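Local coordinates for cryptic loci regulator 2 (Schizosaccharomyces pombe 972h-, PDB 5IKJ), which acts upstream of histone deacetylases to promote transcriptional silencing, and is required for nucleosome positioning at heterochromatic loci and for silencing by the SHREC complex, at residues 309-317 and 496-507. Numbering follows the deposited sequence.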
loop_
_atom_site.group_PDB
_atom_site.type_symbol
_atom_site.label_atom_id
_atom_site.label_comp_id
_atom_site.label_asym_id
_atom_site.label_seq_id
_atom_site.Cartn_x
_atom_site.Cartn_y
_atom_site.Cartn_z
ATOM N N ILE A 309 22.638 -7.523 0.351
ATOM C CA ILE A 309 21.588 -8.232 1.071
ATOM C C ILE A 309 21.173 -9.441 0.248
ATOM O O ILE A 309 21.064 -9.361 -0.981
ATOM C CB ILE A 309 20.371 -7.327 1.354
ATOM C CG1 ILE A 309 20.836 -5.993 1.941
ATOM C CG2 ILE A 309 19.389 -8.042 2.284
ATOM C CD1 ILE A 309 19.719 -5.036 2.301
ATOM N N GLU A 310 20.943 -10.560 0.926
ATOM C CA GLU A 310 20.505 -11.782 0.278
ATOM C C GLU A 310 19.280 -12.328 0.993
ATOM O O GLU A 310 19.149 -12.167 2.211
ATOM C CB GLU A 310 21.619 -12.837 0.279
ATOM C CG GLU A 310 22.912 -12.347 -0.353
ATOM C CD GLU A 310 23.691 -13.452 -1.038
ATOM O OE1 GLU A 310 23.950 -14.490 -0.391
ATOM O OE2 GLU A 310 24.040 -13.285 -2.225
ATOM N N PRO A 311 18.360 -12.967 0.267
ATOM C CA PRO A 311 17.169 -13.514 0.925
ATOM C C PRO A 311 17.543 -14.563 1.960
ATOM O O PRO A 311 18.548 -15.264 1.834
ATOM C CB PRO A 311 16.366 -14.123 -0.231
ATOM C CG PRO A 311 16.882 -13.453 -1.456
ATOM C CD PRO A 311 18.329 -13.197 -1.188
ATOM N N TRP A 312 16.706 -14.665 2.996
ATOM C CA TRP A 312 16.986 -15.581 4.097
ATOM C C TRP A 312 17.229 -17.002 3.613
ATOM O O TRP A 312 18.034 -17.731 4.206
ATOM C CB TRP A 312 15.829 -15.568 5.097
ATOM C CG TRP A 312 16.077 -16.440 6.281
ATOM C CD1 TRP A 312 15.475 -17.631 6.566
ATOM C CD2 TRP A 312 17.011 -16.197 7.339
ATOM N NE1 TRP A 312 15.971 -18.141 7.743
ATOM C CE2 TRP A 312 16.917 -17.280 8.236
ATOM C CE3 TRP A 312 17.916 -15.169 7.616
ATOM C CZ2 TRP A 312 17.691 -17.361 9.390
ATOM C CZ3 TRP A 312 18.683 -15.252 8.762
ATOM C CH2 TRP A 312 18.566 -16.340 9.634
ATOM N N SER A 313 16.551 -17.418 2.545
ATOM C CA SER A 313 16.656 -18.788 2.058
ATOM C C SER A 313 17.938 -19.054 1.280
ATOM O O SER A 313 18.119 -20.171 0.785
ATOM C CB SER A 313 15.447 -19.125 1.179
ATOM O OG SER A 313 15.260 -18.145 0.174
ATOM N N ARG A 314 18.832 -18.070 1.163
ATOM C CA ARG A 314 20.059 -18.277 0.402
ATOM C C ARG A 314 21.113 -19.016 1.219
ATOM O O ARG A 314 21.807 -19.890 0.688
ATOM C CB ARG A 314 20.607 -16.935 -0.087
ATOM C CG ARG A 314 21.883 -17.037 -0.920
ATOM C CD ARG A 314 21.746 -18.053 -2.047
ATOM N NE ARG A 314 22.905 -18.064 -2.934
ATOM C CZ ARG A 314 24.087 -18.584 -2.617
ATOM N NH1 ARG A 314 24.283 -19.126 -1.423
ATOM N NH2 ARG A 314 25.080 -18.552 -3.494
ATOM N N HIS A 315 21.248 -18.685 2.503
ATOM C CA HIS A 315 22.248 -19.310 3.354
ATOM C C HIS A 315 21.585 -19.970 4.558
ATOM O O HIS A 315 20.498 -19.560 4.975
ATOM C CB HIS A 315 23.279 -18.285 3.845
ATOM C CG HIS A 315 23.929 -17.505 2.744
ATOM N ND1 HIS A 315 24.705 -18.096 1.770
ATOM C CD2 HIS A 315 23.926 -16.179 2.470
ATOM C CE1 HIS A 315 25.147 -17.169 0.940
ATOM N NE2 HIS A 315 24.689 -15.997 1.342
ATOM N N PRO A 316 22.215 -20.987 5.142
ATOM C CA PRO A 316 21.638 -21.633 6.322
ATOM C C PRO A 316 21.948 -20.870 7.598
ATOM O O PRO A 316 22.953 -20.163 7.703
ATOM C CB PRO A 316 22.318 -23.005 6.336
ATOM C CG PRO A 316 23.659 -22.749 5.726
ATOM C CD PRO A 316 23.486 -21.616 4.737
ATOM N N LEU A 317 21.063 -21.023 8.577
ATOM C CA LEU A 317 21.332 -20.525 9.916
ATOM C C LEU A 317 21.969 -21.629 10.753
ATOM O O LEU A 317 21.781 -22.822 10.504
ATOM C CB LEU A 317 20.050 -20.008 10.579
ATOM C CG LEU A 317 19.021 -21.014 11.103
ATOM C CD1 LEU A 317 19.300 -21.389 12.555
ATOM C CD2 LEU A 317 17.620 -20.439 10.968
ATOM N N TYR A 496 11.617 -14.177 -7.115
ATOM C CA TYR A 496 12.519 -13.047 -7.261
ATOM C C TYR A 496 12.925 -12.883 -8.720
ATOM O O TYR A 496 13.036 -13.860 -9.467
ATOM C CB TYR A 496 13.770 -13.218 -6.391
ATOM C CG TYR A 496 13.494 -13.246 -4.905
ATOM C CD1 TYR A 496 13.280 -12.073 -4.196
ATOM C CD2 TYR A 496 13.460 -14.446 -4.210
ATOM C CE1 TYR A 496 13.033 -12.095 -2.837
ATOM C CE2 TYR A 496 13.214 -14.478 -2.853
ATOM C CZ TYR A 496 13.001 -13.299 -2.172
ATOM O OH TYR A 496 12.754 -13.322 -0.819
ATOM N N GLU A 497 13.146 -11.633 -9.113
ATOM C CA GLU A 497 13.571 -11.343 -10.470
ATOM C C GLU A 497 14.852 -12.124 -10.772
ATOM O O GLU A 497 15.638 -12.413 -9.864
ATOM C CB GLU A 497 13.792 -9.839 -10.656
ATOM C CG GLU A 497 12.514 -8.998 -10.590
ATOM C CD GLU A 497 11.955 -8.877 -9.185
ATOM O OE1 GLU A 497 12.644 -9.296 -8.230
ATOM O OE2 GLU A 497 10.827 -8.365 -9.033
ATOM N N PRO A 498 15.080 -12.493 -12.035
ATOM C CA PRO A 498 16.178 -13.433 -12.326
ATOM C C PRO A 498 17.551 -12.911 -11.941
ATOM O O PRO A 498 18.443 -13.716 -11.642
ATOM C CB PRO A 498 16.053 -13.660 -13.839
ATOM C CG PRO A 498 15.332 -12.463 -14.353
ATOM C CD PRO A 498 14.411 -12.021 -13.258
ATOM N N TRP A 499 17.753 -11.594 -11.935
ATOM C CA TRP A 499 19.026 -11.023 -11.511
ATOM C C TRP A 499 19.129 -10.870 -10.000
ATOM O O TRP A 499 20.218 -10.573 -9.496
ATOM C CB TRP A 499 19.235 -9.654 -12.163
ATOM C CG TRP A 499 18.210 -8.634 -11.748
ATOM C CD1 TRP A 499 18.182 -7.925 -10.580
ATOM C CD2 TRP A 499 17.066 -8.212 -12.498
ATOM N NE1 TRP A 499 17.091 -7.091 -10.557
ATOM C CE2 TRP A 499 16.390 -7.247 -11.724
ATOM C CE3 TRP A 499 16.547 -8.555 -13.750
ATOM C CZ2 TRP A 499 15.224 -6.622 -12.161
ATOM C CZ3 TRP A 499 15.389 -7.934 -14.183
ATOM C CH2 TRP A 499 14.740 -6.979 -13.390
ATOM N N PHE A 500 18.029 -11.073 -9.274
ATOM C CA PHE A 500 17.980 -10.708 -7.863
ATOM C C PHE A 500 18.921 -11.554 -7.015
ATOM O O PHE A 500 19.427 -11.074 -5.994
ATOM C CB PHE A 500 16.545 -10.839 -7.352
ATOM C CG PHE A 500 16.307 -10.176 -6.026
ATOM C CD1 PHE A 500 16.051 -8.817 -5.953
ATOM C CD2 PHE A 500 16.328 -10.912 -4.855
ATOM C CE1 PHE A 500 15.827 -8.205 -4.735
ATOM C CE2 PHE A 500 16.104 -10.304 -3.635
ATOM C CZ PHE A 500 15.851 -8.950 -3.576
ATOM N N VAL A 501 19.171 -12.803 -7.407
ATOM C CA VAL A 501 19.929 -13.734 -6.577
ATOM C C VAL A 501 20.841 -14.557 -7.476
ATOM O O VAL A 501 20.363 -15.413 -8.232
ATOM C CB VAL A 501 19.021 -14.662 -5.757
ATOM C CG1 VAL A 501 19.832 -15.367 -4.679
ATOM C CG2 VAL A 501 17.864 -13.891 -5.148
ATOM N N LYS A 502 22.144 -14.309 -7.394
ATOM C CA LYS A 502 23.124 -15.250 -7.917
ATOM C C LYS A 502 23.079 -16.515 -7.065
ATOM O O LYS A 502 23.222 -16.447 -5.840
ATOM C CB LYS A 502 24.520 -14.629 -7.899
ATOM C CG LYS A 502 24.990 -14.226 -6.508
ATOM C CD LYS A 502 26.359 -13.575 -6.521
ATOM C CE LYS A 502 26.797 -13.251 -5.104
ATOM N NZ LYS A 502 28.154 -12.648 -5.046
ATOM N N GLY A 503 22.864 -17.658 -7.699
ATOM C CA GLY A 503 22.695 -18.905 -6.982
ATOM C C GLY A 503 21.238 -19.297 -6.840
ATOM O O GLY A 503 20.352 -18.801 -7.539
ATOM N N ASP A 504 20.992 -20.210 -5.900
ATOM C CA ASP A 504 19.666 -20.774 -5.699
ATOM C C ASP A 504 19.270 -20.677 -4.234
ATOM O O ASP A 504 20.100 -20.440 -3.353
ATOM C CB ASP A 504 19.609 -22.236 -6.159
ATOM C CG ASP A 504 20.217 -22.437 -7.532
ATOM O OD1 ASP A 504 19.567 -22.071 -8.534
ATOM O OD2 ASP A 504 21.348 -22.964 -7.610
ATOM N N LEU A 505 17.976 -20.869 -3.988
ATOM C CA LEU A 505 17.394 -20.814 -2.649
ATOM C C LEU A 505 16.885 -22.211 -2.308
ATOM O O LEU A 505 15.800 -22.609 -2.741
ATOM C CB LEU A 505 16.271 -19.782 -2.587
ATOM C CG LEU A 505 16.554 -18.437 -3.259
ATOM C CD1 LEU A 505 15.274 -17.627 -3.395
ATOM C CD2 LEU A 505 17.600 -17.659 -2.481
ATOM N N ASN A 506 17.672 -22.952 -1.532
ATOM C CA ASN A 506 17.325 -24.311 -1.136
ATOM C C ASN A 506 17.016 -24.437 0.347
ATOM O O ASN A 506 16.655 -25.529 0.800
ATOM C CB ASN A 506 18.466 -25.270 -1.497
ATOM C CG ASN A 506 18.621 -25.455 -2.991
ATOM O OD1 ASN A 506 18.921 -24.507 -3.718
ATOM N ND2 ASN A 506 18.433 -26.683 -3.457
ATOM N N TYR A 507 17.146 -23.357 1.116
ATOM C CA TYR A 507 17.002 -23.415 2.568
ATOM C C TYR A 507 15.572 -23.037 2.942
ATOM O O TYR A 507 15.282 -21.934 3.406
ATOM C CB TYR A 507 18.035 -22.513 3.234
ATOM C CG TYR A 507 19.449 -22.963 2.955
ATOM C CD1 TYR A 507 19.999 -24.037 3.638
ATOM C CD2 TYR A 507 20.224 -22.332 1.992
ATOM C CE1 TYR A 507 21.285 -24.466 3.380
ATOM C CE2 TYR A 507 21.515 -22.752 1.729
ATOM C CZ TYR A 507 22.039 -23.819 2.426
ATOM O OH TYR A 507 23.324 -24.242 2.170
#
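The edge strand 309-311 of an antiparallel sheet and the turn after it pack against segment 496-507, part of the connection from strand 491-494 to strand 513-514 of a second sheet. Pro311 is the hub of the apolar cluster at one end. Its CG lies over one face of the Tyr496 ring, 4.2 Å from the ring centroid, in a CH-pi contact. The same CG meets the Phe500 ring at its edge and points at the Val501 side chain, with Pro311 CG 3.8 Å from Val501 CG2. The Tyr496 hydroxyl is hydrogen-bonded to Glu387. Arg314 leaves its backbone away from the loop and folds back to it. Its CG is anti to the backbone N (chi1 -179°), and a bend at chi2 brings NE to Lys502 O in a weak but fairly straight hydrogen bond of 3.3 Å, with the carbonyl oxygen at the edge of the guanidinium. Arg314 CB also touches Leu505 CD2, and Leu505 CB packs on Ser313 OG. At the far end Tyr507 N makes a weak hydrogen bond to Ser313 O, also 3.3 Å. The Tyr507 ring lies nearly parallel to the His315-Pro316 peptide, and Pro316 CD sits over the same face, 3.9 Å from the ring centroid. Arg314 O faces the ring edge, 3.1 Å from Tyr507 CE2. His315 O, just past the turn, is hydrogen-bonded to Trp249 NE1 of strand 247-252. Two proline-on-tyrosine CH-pi contacts and two weak polar links make this surface packing of a loop from the second sheet against the turn that follows an edge strand of the five-stranded antiparallel sheet.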